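Local coordinates for protein beta-galactosidase (Geobacillus stearothermophilus, PDB 4OIF) that probably hydrolyses terminal non-reducing beta-D-galactose residues of beta-D-galactosides, as a zinc-binding trimeric enzyme of glycoside hydrolase family 42, at residues I281-Y286 / G304-L309; E294-L299 / F646-Q651; K337-H342 / D384-Q389; S345-I350 / Y677-V682. One frame throughout, in Å; residues are numbered along the deposited sequence.

Following the chain, contact 1 comes first. It closes a short loop between strand 282-284 and helix 296-312 of the TIM barrel. Contact 2 starts at the beginning of that same helix and closes a very long loop, reaching residues 646-651 of the C-terminal domain. It starts between contact 1's segments, so these cross. Contact 3 is nested inside that loop and ties the start of helix 341-351 to the start of helix 386-399. Contact 4 opens on helix 341-351 and ends on strand 679-685, so it crosses both contact 2 and contact 3. Contacts 1 and 3 stay within the barrel. Contacts 2 and 4 join it to the C-terminal domain, and they meet where Tyr677 reaches Glu648.

Contact 1: residues I281-Y286 / G304-L309; sequences ISWDAY and GFINDL
The weak hydrogen bond from Trp283 NE1 to Asn307 OD1, 3.2 Å long, is the polar link between strand 282-284 and helix 296-312. These two elements and strand 319-322 form a beta-alpha-beta unit of the TIM barrel. The N-H...O angle is 128°, so the bond is bent. Asn307 OD1 sits off the NE1 side of the indole, nearer to Trp283 CZ2, at 3.0 Å. It lies at the edge of the ring, in its plane. The amide of Asn307 is turned 75° from the indole plane, so it meets the ring with its oxygen and does not stack on it.

Ile306 comes over one face of the indole. CG2 stands anti to the backbone N of Ile306, which sets it over the six-membered ring. There it makes a CH-pi contact, 17° off the normal. The methyl of Ala285, two residues on from Trp283, lies over the opposite face. The indole is thus held between Ala285 and Ile306. Tyr310 adds an edge-to-face ring contact, and Met349 of helix 341-351 touches both Trp283 and Asn307. The Trp283 side chain is about 8 Å from that of Glu322, the predicted nucleophile. The closest carbon pair across the contact is Trp283 CH2 to Ile306 CG2, at 3.4 Å.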
loop_
_atom_site.group_PDB
_atom_site.type_symbol
_atom_site.label_atom_id
_atom_site.label_comp_id
_atom_site.label_asym_id
_atom_site.label_seq_id
_atom_site.Cartn_x
_atom_site.Cartn_y
_atom_site.Cartn_z
ATOM N N ILE A 281 18.599 -26.864 -19.199
ATOM C CA ILE A 281 17.968 -25.936 -18.273
ATOM C C ILE A 281 19.030 -25.184 -17.496
ATOM O O ILE A 281 20.024 -25.766 -17.053
ATOM C CB ILE A 281 17.034 -26.648 -17.270
ATOM C CG1 ILE A 281 15.967 -27.461 -18.005
ATOM C CG2 ILE A 281 16.405 -25.632 -16.322
ATOM C CD1 ILE A 281 15.201 -26.668 -19.061
ATOM N N SER A 282 18.827 -23.887 -17.337
ATOM C CA SER A 282 19.759 -23.081 -16.572
ATOM C C SER A 282 18.978 -22.069 -15.782
ATOM O O SER A 282 17.896 -21.678 -16.210
ATOM C CB SER A 282 20.781 -22.383 -17.480
ATOM O OG SER A 282 20.207 -21.261 -18.108
ATOM N N TRP A 283 19.497 -21.647 -14.628
ATOM C CA TRP A 283 18.742 -20.648 -13.863
ATOM C C TRP A 283 19.555 -19.734 -12.942
ATOM O O TRP A 283 20.754 -19.914 -12.749
ATOM C CB TRP A 283 17.632 -21.341 -13.057
ATOM C CG TRP A 283 18.030 -22.031 -11.776
ATOM C CD1 TRP A 283 18.738 -23.200 -11.644
ATOM C CD2 TRP A 283 17.675 -21.628 -10.447
ATOM N NE1 TRP A 283 18.861 -23.531 -10.308
ATOM C CE2 TRP A 283 18.216 -22.583 -9.557
ATOM C CE3 TRP A 283 16.955 -20.553 -9.924
ATOM C CZ2 TRP A 283 18.067 -22.483 -8.179
ATOM C CZ3 TRP A 283 16.811 -20.455 -8.551
ATOM C CH2 TRP A 283 17.363 -21.414 -7.695
ATOM N N ASP A 284 18.868 -18.731 -12.401
ATOM C CA ASP A 284 19.499 -17.642 -11.668
ATOM C C ASP A 284 19.076 -17.625 -10.216
ATOM O O ASP A 284 17.919 -17.344 -9.909
ATOM C CB ASP A 284 19.149 -16.305 -12.310
ATOM C CG ASP A 284 19.373 -16.308 -13.793
ATOM O OD1 ASP A 284 20.223 -17.102 -14.258
ATOM O OD2 ASP A 284 18.703 -15.517 -14.487
ATOM N N ALA A 285 20.015 -17.908 -9.325
ATOM C CA ALA A 285 19.697 -18.043 -7.913
ATOM C C ALA A 285 20.174 -16.844 -7.109
ATOM O O ALA A 285 21.361 -16.521 -7.112
ATOM C CB ALA A 285 20.306 -19.319 -7.360
ATOM N N TYR A 286 19.248 -16.182 -6.422
ATOM C CA TYR A 286 19.630 -15.123 -5.490
ATOM C C TYR A 286 18.949 -15.310 -4.128
ATOM O O TYR A 286 18.035 -14.579 -3.776
ATOM C CB TYR A 286 19.313 -13.760 -6.110
ATOM C CG TYR A 286 20.019 -13.565 -7.443
ATOM C CD1 TYR A 286 21.363 -13.211 -7.489
ATOM C CD2 TYR A 286 19.358 -13.780 -8.652
ATOM C CE1 TYR A 286 22.030 -13.047 -8.700
ATOM C CE2 TYR A 286 20.016 -13.626 -9.872
ATOM C CZ TYR A 286 21.353 -13.255 -9.884
ATOM O OH TYR A 286 22.021 -13.092 -11.075
ATOM N N GLY A 304 17.406 -25.944 -2.418
ATOM C CA GLY A 304 17.491 -27.325 -2.852
ATOM C C GLY A 304 16.213 -27.767 -3.538
ATOM O O GLY A 304 16.259 -28.506 -4.514
ATOM N N PHE A 305 15.073 -27.304 -3.026
ATOM C CA PHE A 305 13.796 -27.593 -3.654
ATOM C C PHE A 305 13.787 -27.070 -5.084
ATOM O O PHE A 305 13.482 -27.826 -6.032
ATOM C CB PHE A 305 12.648 -26.986 -2.858
ATOM C CG PHE A 305 11.285 -27.225 -3.465
ATOM C CD1 PHE A 305 10.572 -28.377 -3.161
ATOM C CD2 PHE A 305 10.703 -26.277 -4.317
ATOM C CE1 PHE A 305 9.297 -28.593 -3.706
ATOM C CE2 PHE A 305 9.442 -26.481 -4.866
ATOM C CZ PHE A 305 8.733 -27.647 -4.560
ATOM N N ILE A 306 14.130 -25.793 -5.259
ATOM C CA ILE A 306 14.135 -25.278 -6.640
ATOM C C ILE A 306 15.139 -26.016 -7.540
ATOM O O ILE A 306 14.849 -26.311 -8.708
ATOM C CB ILE A 306 14.434 -23.775 -6.707
ATOM C CG1 ILE A 306 13.295 -23.006 -6.070
ATOM C CG2 ILE A 306 14.530 -23.321 -8.167
ATOM C CD1 ILE A 306 12.023 -23.039 -6.899
ATOM N N ASN A 307 16.310 -26.333 -7.000
ATOM C CA ASN A 307 17.272 -27.115 -7.764
ATOM C C ASN A 307 16.673 -28.433 -8.204
ATOM O O ASN A 307 16.836 -28.839 -9.337
ATOM C CB ASN A 307 18.529 -27.369 -6.956
ATOM C CG ASN A 307 19.432 -26.161 -6.884
ATOM O OD1 ASN A 307 19.301 -25.207 -7.662
ATOM N ND2 ASN A 307 20.376 -26.204 -5.955
ATOM N N ASP A 308 15.965 -29.101 -7.307
ATOM C CA ASP A 308 15.413 -30.392 -7.643
ATOM C C ASP A 308 14.379 -30.221 -8.747
ATOM O O ASP A 308 14.300 -31.026 -9.696
ATOM C CB ASP A 308 14.826 -31.047 -6.400
ATOM C CG ASP A 308 15.903 -31.472 -5.415
ATOM O OD1 ASP A 308 17.090 -31.529 -5.810
ATOM O OD2 ASP A 308 15.575 -31.747 -4.247
ATOM N N LEU A 309 13.611 -29.147 -8.646
ATOM C CA LEU A 309 12.621 -28.880 -9.666
ATOM C C LEU A 309 13.285 -28.719 -11.041
ATOM O O LEU A 309 12.920 -29.405 -12.004
ATOM C CB LEU A 309 11.802 -27.633 -9.297
ATOM C CG LEU A 309 10.819 -27.132 -10.362
ATOM C CD1 LEU A 309 9.770 -28.183 -10.719
ATOM C CD2 LEU A 309 10.165 -25.851 -9.905
#

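Contact 2: residues E294-L299 / F646-Q651; sequences ESTADL and FTEEKQ
Thr296 OG1 donates a 2.6 Å hydrogen bond to Glu648 OE2, joining the first turn of helix 296-312 in the barrel to the loop after strand 638-645 in the C-terminal domain. The carboxylate receives it on the syn lone pair of OE2. With chi1 at -63°, the hydroxyl of Thr296 sits beside its own backbone N, and the methyl CG2 is sent toward Phe646. That is the packed side. Thr296 CG2 meets the edge of the Phe646 ring at CD1, 4.1 Å away, and Met341, Leu344 and Gln348 of helix 341-351 lie around these two residues.

The other side is wet. One water accepts from Thr296 N and donates to Glu648 OE1. A second water accepts from Ala297 N, 2.9 Å away, and donates to Phe646 O. The first water ties backbone to carboxylate, the second backbone to backbone, at the end where Glu648 is exposed. Ser295 caps the helix, its OG accepting from Asp298 N.

Glu648 OE2 is also hydrogen-bonded to Tyr677 OH. A carboxylate near a helix N terminus, with two hydroxyls on one oxygen, is likely to be stabilised in its charged form.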
loop_
_atom_site.group_PDB
_atom_site.type_symbol
_atom_site.label_atom_id
_atom_site.label_comp_id
_atom_site.label_asym_id
_atom_site.label_seq_id
_atom_site.Cartn_x
_atom_site.Cartn_y
_atom_site.Cartn_z
ATOM N N GLU A 294 14.680 -16.369 9.025
ATOM C CA GLU A 294 14.754 -17.821 8.995
ATOM C C GLU A 294 16.182 -18.306 9.174
ATOM O O GLU A 294 17.130 -17.547 8.999
ATOM C CB GLU A 294 14.203 -18.355 7.678
ATOM C CG GLU A 294 14.955 -17.796 6.504
ATOM C CD GLU A 294 14.398 -18.249 5.190
ATOM O OE1 GLU A 294 13.465 -19.088 5.191
ATOM O OE2 GLU A 294 14.903 -17.763 4.157
ATOM N N SER A 295 16.328 -19.583 9.500
ATOM C CA SER A 295 17.646 -20.186 9.605
ATOM C C SER A 295 18.307 -20.353 8.231
ATOM O O SER A 295 17.635 -20.410 7.205
ATOM C CB SER A 295 17.556 -21.543 10.287
ATOM O OG SER A 295 17.070 -22.500 9.366
ATOM N N THR A 296 19.631 -20.439 8.224
ATOM C CA THR A 296 20.376 -20.700 7.008
ATOM C C THR A 296 19.933 -22.039 6.392
ATOM O O THR A 296 19.831 -22.174 5.162
ATOM C CB THR A 296 21.884 -20.698 7.304
ATOM O OG1 THR A 296 22.268 -19.397 7.767
ATOM C CG2 THR A 296 22.682 -21.039 6.073
ATOM N N ALA A 297 19.626 -23.003 7.264
ATOM C CA ALA A 297 19.139 -24.319 6.853
ATOM C C ALA A 297 17.785 -24.272 6.117
ATOM O O ALA A 297 17.600 -24.976 5.119
ATOM C CB ALA A 297 19.053 -25.250 8.079
ATOM N N ASP A 298 16.846 -23.452 6.592
ATOM C CA ASP A 298 15.528 -23.340 5.934
ATOM C C ASP A 298 15.638 -22.762 4.515
ATOM O O ASP A 298 15.017 -23.261 3.544
ATOM C CB ASP A 298 14.581 -22.469 6.768
ATOM C CG ASP A 298 14.181 -23.118 8.084
ATOM O OD1 ASP A 298 13.905 -24.341 8.109
ATOM O OD2 ASP A 298 14.147 -22.389 9.099
ATOM N N LEU A 299 16.440 -21.707 4.399
ATOM C CA LEU A 299 16.715 -21.105 3.100
ATOM C C LEU A 299 17.383 -22.121 2.175
ATOM O O LEU A 299 16.984 -22.273 1.010
ATOM C CB LEU A 299 17.591 -19.869 3.255
ATOM C CG LEU A 299 17.822 -19.050 1.988
ATOM C CD1 LEU A 299 16.489 -18.736 1.333
ATOM C CD2 LEU A 299 18.569 -17.760 2.318
ATOM N N PHE A 646 25.047 -26.325 6.818
ATOM C CA PHE A 646 24.294 -25.086 6.670
ATOM C C PHE A 646 23.920 -24.480 8.035
ATOM O O PHE A 646 22.807 -23.979 8.212
ATOM C CB PHE A 646 23.037 -25.321 5.821
ATOM C CG PHE A 646 23.303 -25.365 4.330
ATOM C CD1 PHE A 646 23.623 -24.203 3.630
ATOM C CD2 PHE A 646 23.214 -26.567 3.623
ATOM C CE1 PHE A 646 23.857 -24.238 2.245
ATOM C CE2 PHE A 646 23.446 -26.605 2.250
ATOM C CZ PHE A 646 23.775 -25.428 1.560
ATOM N N THR A 647 24.846 -24.532 8.996
ATOM C CA THR A 647 24.615 -23.923 10.306
ATOM C C THR A 647 25.814 -23.078 10.681
ATOM O O THR A 647 26.885 -23.213 10.087
ATOM C CB THR A 647 24.396 -24.958 11.424
ATOM O OG1 THR A 647 25.668 -25.429 11.877
ATOM C CG2 THR A 647 23.565 -26.144 10.937
ATOM N N GLU A 648 25.650 -22.238 11.696
ATOM C CA GLU A 648 26.710 -21.325 12.095
ATOM C C GLU A 648 27.557 -21.870 13.251
ATOM O O GLU A 648 28.180 -21.102 13.990
ATOM C CB GLU A 648 26.127 -19.958 12.468
ATOM C CG GLU A 648 25.761 -19.084 11.274
ATOM C CD GLU A 648 24.456 -19.504 10.616
ATOM O OE1 GLU A 648 23.531 -19.963 11.333
ATOM O OE2 GLU A 648 24.363 -19.391 9.376
ATOM N N GLU A 649 27.603 -23.191 13.399
ATOM C CA GLU A 649 28.404 -23.789 14.463
ATOM C C GLU A 649 29.112 -25.083 14.052
ATOM O O GLU A 649 28.853 -25.655 12.987
ATOM C CB GLU A 649 27.526 -24.046 15.684
ATOM C CG GLU A 649 26.331 -24.907 15.366
ATOM C CD GLU A 649 25.313 -24.920 16.478
ATOM O OE1 GLU A 649 25.585 -25.550 17.525
ATOM O OE2 GLU A 649 24.240 -24.299 16.299
ATOM N N LYS A 650 30.022 -25.526 14.912
ATOM C CA LYS A 650 30.732 -26.767 14.695
ATOM C C LYS A 650 29.741 -27.915 14.685
ATOM O O LYS A 650 28.686 -27.863 15.326
ATOM C CB LYS A 650 31.798 -26.981 15.760
ATOM C CG LYS A 650 33.053 -26.138 15.545
ATOM C CD LYS A 650 34.124 -26.450 16.588
ATOM C CE LYS A 650 35.128 -25.314 16.698
ATOM N NZ LYS A 650 35.692 -24.997 15.362
ATOM N N GLN A 651 30.082 -28.958 13.948
ATOM C CA GLN A 651 29.102 -29.971 13.646
ATOM C C GLN A 651 29.722 -31.362 13.476
ATOM O O GLN A 651 30.497 -31.603 12.554
ATOM C CB GLN A 651 28.346 -29.545 12.399
ATOM C CG GLN A 651 26.965 -30.079 12.350
ATOM C CD GLN A 651 26.056 -29.516 13.416
ATOM O OE1 GLN A 651 25.538 -30.260 14.241
ATOM N NE2 GLN A 651 25.830 -28.204 13.387
HETATM O O HOH W 1 20.922 -20.337 10.647
HETATM O O HOH W 2 20.851 -23.002 9.883
#

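Contact 3: residues K337-H342 / D384-Q389; sequences KRPGMH and DSRVFQ
Arg386 points its guanidinium end-on at the carbonyl of Lys337, and NH1 and NH2 both bond to that one oxygen. Each nitrogen is 3.0 Å from Lys337 O, with N-H...O angles of 143°. The oxygen lies at the guanidinium edge, close to its plane. NH1 lies in the carbonyl plane, while NH2 is tilted 28° from it. The chain is extended from CG to NE, and this carries the group across from the first turn of its helix. Pro339 meets the same end obliquely, with CD 3.4 Å from Arg386 NH1.

The Lys337 side chain leads away from Arg386. Its NZ donates to His342 ND1 in the ring plane and to Thr324 O. NH2 of Arg386 also forms a salt bridge to Glu531 of the second subunit, and Arg338 pairs with Asp533 and Asp573 there. A leucine in place of Arg386 would probably leave Lys337 O without both donors and Glu531 of the neighbouring subunit without its charge mate.

The contact joins two helix starts of the barrel. Gly340 is at the N-cap position of helix 341-351. Ser385 OG caps helix 386-399, accepting from Phe388 N, and Phe388 packs on helix 30-42.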
loop_
_atom_site.group_PDB
_atom_site.type_symbol
_atom_site.label_atom_id
_atom_site.label_comp_id
_atom_site.label_asym_id
_atom_site.label_seq_id
_atom_site.Cartn_x
_atom_site.Cartn_y
_atom_site.Cartn_z
ATOM N N LYS A 337 27.138 -12.335 1.390
ATOM C CA LYS A 337 27.506 -13.632 1.928
ATOM C C LYS A 337 28.640 -13.514 2.944
ATOM O O LYS A 337 29.636 -12.820 2.708
ATOM C CB LYS A 337 27.923 -14.574 0.800
ATOM C CG LYS A 337 26.786 -15.038 -0.082
ATOM C CD LYS A 337 27.317 -15.761 -1.312
ATOM C CE LYS A 337 26.231 -16.596 -1.974
ATOM N NZ LYS A 337 26.646 -17.093 -3.310
ATOM N N ARG A 338 28.479 -14.188 4.077
ATOM C CA ARG A 338 29.542 -14.302 5.072
ATOM C C ARG A 338 30.635 -15.206 4.538
ATOM O O ARG A 338 30.360 -16.052 3.697
ATOM C CB ARG A 338 28.993 -14.852 6.392
ATOM C CG ARG A 338 28.649 -13.773 7.384
ATOM C CD ARG A 338 27.595 -12.833 6.830
ATOM N NE ARG A 338 27.397 -11.710 7.730
ATOM C CZ ARG A 338 27.476 -10.436 7.374
ATOM N NH1 ARG A 338 27.723 -10.103 6.115
ATOM N NH2 ARG A 338 27.285 -9.497 8.289
ATOM N N PRO A 339 31.879 -15.027 5.020
ATOM C CA PRO A 339 32.985 -15.914 4.627
ATOM C C PRO A 339 32.555 -17.376 4.681
ATOM O O PRO A 339 31.902 -17.765 5.653
ATOM C CB PRO A 339 34.056 -15.625 5.678
ATOM C CG PRO A 339 33.799 -14.195 6.077
ATOM C CD PRO A 339 32.307 -14.003 5.992
ATOM N N GLY A 340 32.872 -18.151 3.647
ATOM C CA GLY A 340 32.517 -19.556 3.610
ATOM C C GLY A 340 31.168 -19.866 2.970
ATOM O O GLY A 340 30.961 -20.963 2.436
ATOM N N MET A 341 30.248 -18.907 3.018
ATOM C CA MET A 341 28.897 -19.150 2.545
ATOM C C MET A 341 28.857 -19.276 1.023
ATOM O O MET A 341 28.041 -20.029 0.469
ATOM C CB MET A 341 27.959 -18.036 3.018
ATOM C CG MET A 341 26.572 -18.086 2.400
ATOM S SD MET A 341 25.700 -19.631 2.716
ATOM C CE MET A 341 25.578 -19.566 4.481
ATOM N N HIS A 342 29.733 -18.543 0.341
ATOM C CA HIS A 342 29.755 -18.633 -1.108
ATOM C C HIS A 342 30.223 -20.016 -1.537
ATOM O O HIS A 342 29.592 -20.673 -2.386
ATOM C CB HIS A 342 30.643 -17.565 -1.734
ATOM C CG HIS A 342 30.678 -17.655 -3.224
ATOM N ND1 HIS A 342 29.533 -17.639 -3.989
ATOM C CD2 HIS A 342 31.705 -17.824 -4.089
ATOM C CE1 HIS A 342 29.855 -17.762 -5.263
ATOM N NE2 HIS A 342 31.166 -17.883 -5.350
ATOM N N ASP A 384 42.975 -9.001 -3.795
ATOM C CA ASP A 384 43.030 -8.951 -2.348
ATOM C C ASP A 384 41.654 -9.074 -1.665
ATOM O O ASP A 384 41.560 -9.300 -0.464
ATOM C CB ASP A 384 43.694 -7.621 -1.975
ATOM C CG ASP A 384 44.160 -7.583 -0.568
ATOM O OD1 ASP A 384 44.221 -8.664 0.049
ATOM O OD2 ASP A 384 44.468 -6.470 -0.085
ATOM N N SER A 385 40.591 -8.912 -2.444
ATOM C CA SER A 385 39.220 -8.953 -1.943
ATOM C C SER A 385 38.796 -10.319 -1.409
ATOM O O SER A 385 39.121 -11.351 -2.005
ATOM C CB SER A 385 38.263 -8.527 -3.060
ATOM O OG SER A 385 37.004 -9.167 -2.934
ATOM N N ARG A 386 38.044 -10.329 -0.307
ATOM C CA ARG A 386 37.563 -11.596 0.247
ATOM C C ARG A 386 36.630 -12.295 -0.742
ATOM O O ARG A 386 36.604 -13.530 -0.825
ATOM C CB ARG A 386 36.866 -11.393 1.598
ATOM C CG ARG A 386 35.484 -10.740 1.586
ATOM C CD ARG A 386 34.946 -10.745 3.015
ATOM N NE ARG A 386 33.587 -10.229 3.186
ATOM C CZ ARG A 386 32.488 -10.982 3.216
ATOM N NH1 ARG A 386 32.569 -12.294 3.047
ATOM N NH2 ARG A 386 31.300 -10.421 3.396
ATOM N N VAL A 387 35.893 -11.498 -1.508
ATOM C CA VAL A 387 34.994 -12.033 -2.509
ATOM C C VAL A 387 35.796 -12.695 -3.618
ATOM O O VAL A 387 35.507 -13.840 -4.001
ATOM C CB VAL A 387 34.064 -10.940 -3.092
ATOM C CG1 VAL A 387 33.137 -11.535 -4.127
ATOM C CG2 VAL A 387 33.233 -10.330 -1.989
ATOM N N PHE A 388 36.813 -11.991 -4.115
ATOM C CA PHE A 388 37.670 -12.536 -5.171
ATOM C C PHE A 388 38.319 -13.837 -4.715
ATOM O O PHE A 388 38.346 -14.827 -5.454
ATOM C CB PHE A 388 38.756 -11.536 -5.594
ATOM C CG PHE A 388 39.526 -11.963 -6.824
ATOM C CD1 PHE A 388 40.662 -12.760 -6.713
ATOM C CD2 PHE A 388 39.099 -11.581 -8.092
ATOM C CE1 PHE A 388 41.359 -13.164 -7.837
ATOM C CE2 PHE A 388 39.791 -11.980 -9.230
ATOM C CZ PHE A 388 40.924 -12.774 -9.102
ATOM N N GLN A 389 38.824 -13.835 -3.486
ATOM C CA GLN A 389 39.509 -15.002 -2.961
ATOM C C GLN A 389 38.551 -16.175 -2.790
ATOM O O GLN A 389 38.893 -17.303 -3.140
ATOM C CB GLN A 389 40.216 -14.668 -1.639
ATOM C CG GLN A 389 41.461 -13.782 -1.809
ATOM C CD GLN A 389 42.430 -14.304 -2.880
ATOM O OE1 GLN A 389 42.750 -15.500 -2.929
ATOM N NE2 GLN A 389 42.900 -13.404 -3.744
#

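Contact 4: residues S345-I350 / Y677-V682; sequences SSMQMI and YEVRVV
Helix 341-351 of the TIM barrel packs through Met347 on Val679 and Val681 of strand 679-685, in the antiparallel sheet of the C-terminal domain. The contact is apolar, with no hydrogen bond between the segments. Met347 CB is 3.9 Å from Val679 CG1 and 4.1 Å from Val679 CG2, so both valine methyls touch the root of the methionine side chain. Met347 CG comes 4.0 Å from Val679 CG1. The two side chains meet at a slant.

Further along, the sulfur takes over. The methionine chain bends at chi2 (-62°), which swings SD along the strand to Val681. There Met347 SD is 4.1 Å from Val681 CG2, and these two side chains lie at about a right angle. Val679 and Val681 point the same way from the strand, toward the helix, while Arg680 between them points away and pairs with Asp661. Cutting Val679 back to alanine removes both methyls, which is likely to open a gap beside Met347 CB and CG and let the methionine shift.

All three touching residues are buried. Val679 also packs on Met644, and Val681 on Phe642, both of the adjacent strand 638-645. Leu344, one turn back on helix 341-351, rests on Val679 as well, while Gln348 and Met349 of the same helix touch Val303 of helix 296-312.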
loop_
_atom_site.group_PDB
_atom_site.type_symbol
_atom_site.label_atom_id
_atom_site.label_comp_id
_atom_site.label_asym_id
_atom_site.label_seq_id
_atom_site.Cartn_x
_atom_site.Cartn_y
_atom_site.Cartn_z
ATOM N N SER A 345 27.355 -22.573 -0.731
ATOM C CA SER A 345 26.233 -22.491 -1.667
ATOM C C SER A 345 26.603 -23.027 -3.065
ATOM O O SER A 345 25.789 -23.695 -3.723
ATOM C CB SER A 345 25.711 -21.049 -1.756
ATOM O OG SER A 345 26.632 -20.159 -2.359
ATOM N N SER A 346 27.826 -22.759 -3.512
ATOM C CA SER A 346 28.243 -23.288 -4.802
ATOM C C SER A 346 28.279 -24.817 -4.785
ATOM O O SER A 346 27.807 -25.499 -5.733
ATOM C CB SER A 346 29.607 -22.720 -5.183
ATOM O OG SER A 346 29.588 -21.313 -5.097
ATOM N N MET A 347 28.828 -25.359 -3.700
ATOM C CA MET A 347 28.862 -26.810 -3.564
ATOM C C MET A 347 27.446 -27.381 -3.527
ATOM O O MET A 347 27.196 -28.446 -4.103
ATOM C CB MET A 347 29.638 -27.224 -2.316
ATOM C CG MET A 347 31.106 -26.842 -2.378
ATOM S SD MET A 347 31.967 -27.641 -3.745
ATOM C CE MET A 347 32.647 -26.220 -4.581
ATOM N N GLN A 348 26.522 -26.673 -2.870
ATOM C CA GLN A 348 25.138 -27.135 -2.825
ATOM C C GLN A 348 24.552 -27.184 -4.225
ATOM O O GLN A 348 23.801 -28.107 -4.578
ATOM C CB GLN A 348 24.271 -26.246 -1.943
ATOM C CG GLN A 348 22.860 -26.801 -1.809
ATOM C CD GLN A 348 21.872 -25.837 -1.183
ATOM O OE1 GLN A 348 22.039 -24.612 -1.248
ATOM N NE2 GLN A 348 20.819 -26.389 -0.580
ATOM N N MET A 349 24.905 -26.183 -5.025
ATOM C CA MET A 349 24.440 -26.145 -6.401
ATOM C C MET A 349 24.935 -27.358 -7.171
ATOM O O MET A 349 24.147 -28.009 -7.871
ATOM C CB MET A 349 24.883 -24.854 -7.079
ATOM C CG MET A 349 24.012 -23.669 -6.707
ATOM S SD MET A 349 22.343 -23.855 -7.353
ATOM C CE MET A 349 21.520 -22.501 -6.520
ATOM N N ILE A 350 26.223 -27.674 -7.041
ATOM C CA ILE A 350 26.744 -28.863 -7.724
ATOM C C ILE A 350 26.083 -30.154 -7.200
ATOM O O ILE A 350 25.840 -31.098 -7.947
ATOM C CB ILE A 350 28.283 -28.967 -7.575
ATOM C CG1 ILE A 350 28.947 -27.683 -8.087
ATOM C CG2 ILE A 350 28.848 -30.209 -8.306
ATOM C CD1 ILE A 350 28.655 -27.390 -9.541
ATOM N N TYR A 677 29.852 -23.679 8.035
ATOM C CA TYR A 677 29.736 -23.563 6.576
ATOM C C TYR A 677 30.676 -24.493 5.818
ATOM O O TYR A 677 30.792 -24.403 4.595
ATOM C CB TYR A 677 29.980 -22.119 6.121
ATOM C CG TYR A 677 28.937 -21.139 6.602
ATOM C CD1 TYR A 677 27.694 -21.574 7.051
ATOM C CD2 TYR A 677 29.193 -19.780 6.602
ATOM C CE1 TYR A 677 26.740 -20.674 7.494
ATOM C CE2 TYR A 677 28.253 -18.874 7.038
ATOM C CZ TYR A 677 27.029 -19.318 7.484
ATOM O OH TYR A 677 26.100 -18.394 7.916
ATOM N N GLU A 678 31.330 -25.398 6.530
ATOM C CA GLU A 678 32.271 -26.278 5.874
ATOM C C GLU A 678 31.554 -27.312 5.041
ATOM O O GLU A 678 30.521 -27.844 5.444
ATOM C CB GLU A 678 33.172 -26.982 6.879
ATOM C CG GLU A 678 34.244 -27.809 6.198
ATOM C CD GLU A 678 35.127 -28.506 7.179
ATOM O OE1 GLU A 678 34.974 -28.250 8.395
ATOM O OE2 GLU A 678 35.967 -29.310 6.731
ATOM N N VAL A 679 32.105 -27.580 3.867
ATOM C CA VAL A 679 31.605 -28.640 3.024
ATOM C C VAL A 679 32.676 -29.701 2.910
ATOM O O VAL A 679 33.861 -29.419 2.872
ATOM C CB VAL A 679 31.219 -28.145 1.610
ATOM C CG1 VAL A 679 30.592 -29.278 0.802
ATOM C CG2 VAL A 679 30.269 -26.953 1.690
ATOM N N ARG A 680 32.241 -30.940 2.875
ATOM C CA ARG A 680 33.121 -32.037 2.606
ATOM C C ARG A 680 32.648 -32.675 1.316
ATOM O O ARG A 680 31.480 -33.012 1.187
ATOM C CB ARG A 680 33.086 -33.027 3.757
ATOM C CG ARG A 680 34.436 -33.442 4.211
ATOM C CD ARG A 680 35.202 -32.332 4.912
ATOM N NE ARG A 680 36.375 -32.940 5.532
ATOM C CZ ARG A 680 37.492 -33.194 4.870
ATOM N NH1 ARG A 680 37.591 -32.832 3.596
ATOM N NH2 ARG A 680 38.513 -33.777 5.472
ATOM N N VAL A 681 33.524 -32.802 0.332
ATOM C CA VAL A 681 33.137 -33.484 -0.896
ATOM C C VAL A 681 33.872 -34.800 -0.957
ATOM O O VAL A 681 35.102 -34.859 -0.917
ATOM C CB VAL A 681 33.424 -32.654 -2.140
ATOM C CG1 VAL A 681 32.948 -33.393 -3.371
ATOM C CG2 VAL A 681 32.696 -31.328 -2.039
ATOM N N VAL A 682 33.102 -35.864 -1.064
ATOM C CA VAL A 682 33.600 -37.183 -0.766
ATOM C C VAL A 682 33.265 -38.159 -1.888
ATOM O O VAL A 682 32.286 -37.988 -2.601
ATOM C CB VAL A 682 33.040 -37.618 0.610
ATOM C CG1 VAL A 682 32.199 -38.881 0.527
ATOM C CG2 VAL A 682 34.174 -37.758 1.593
#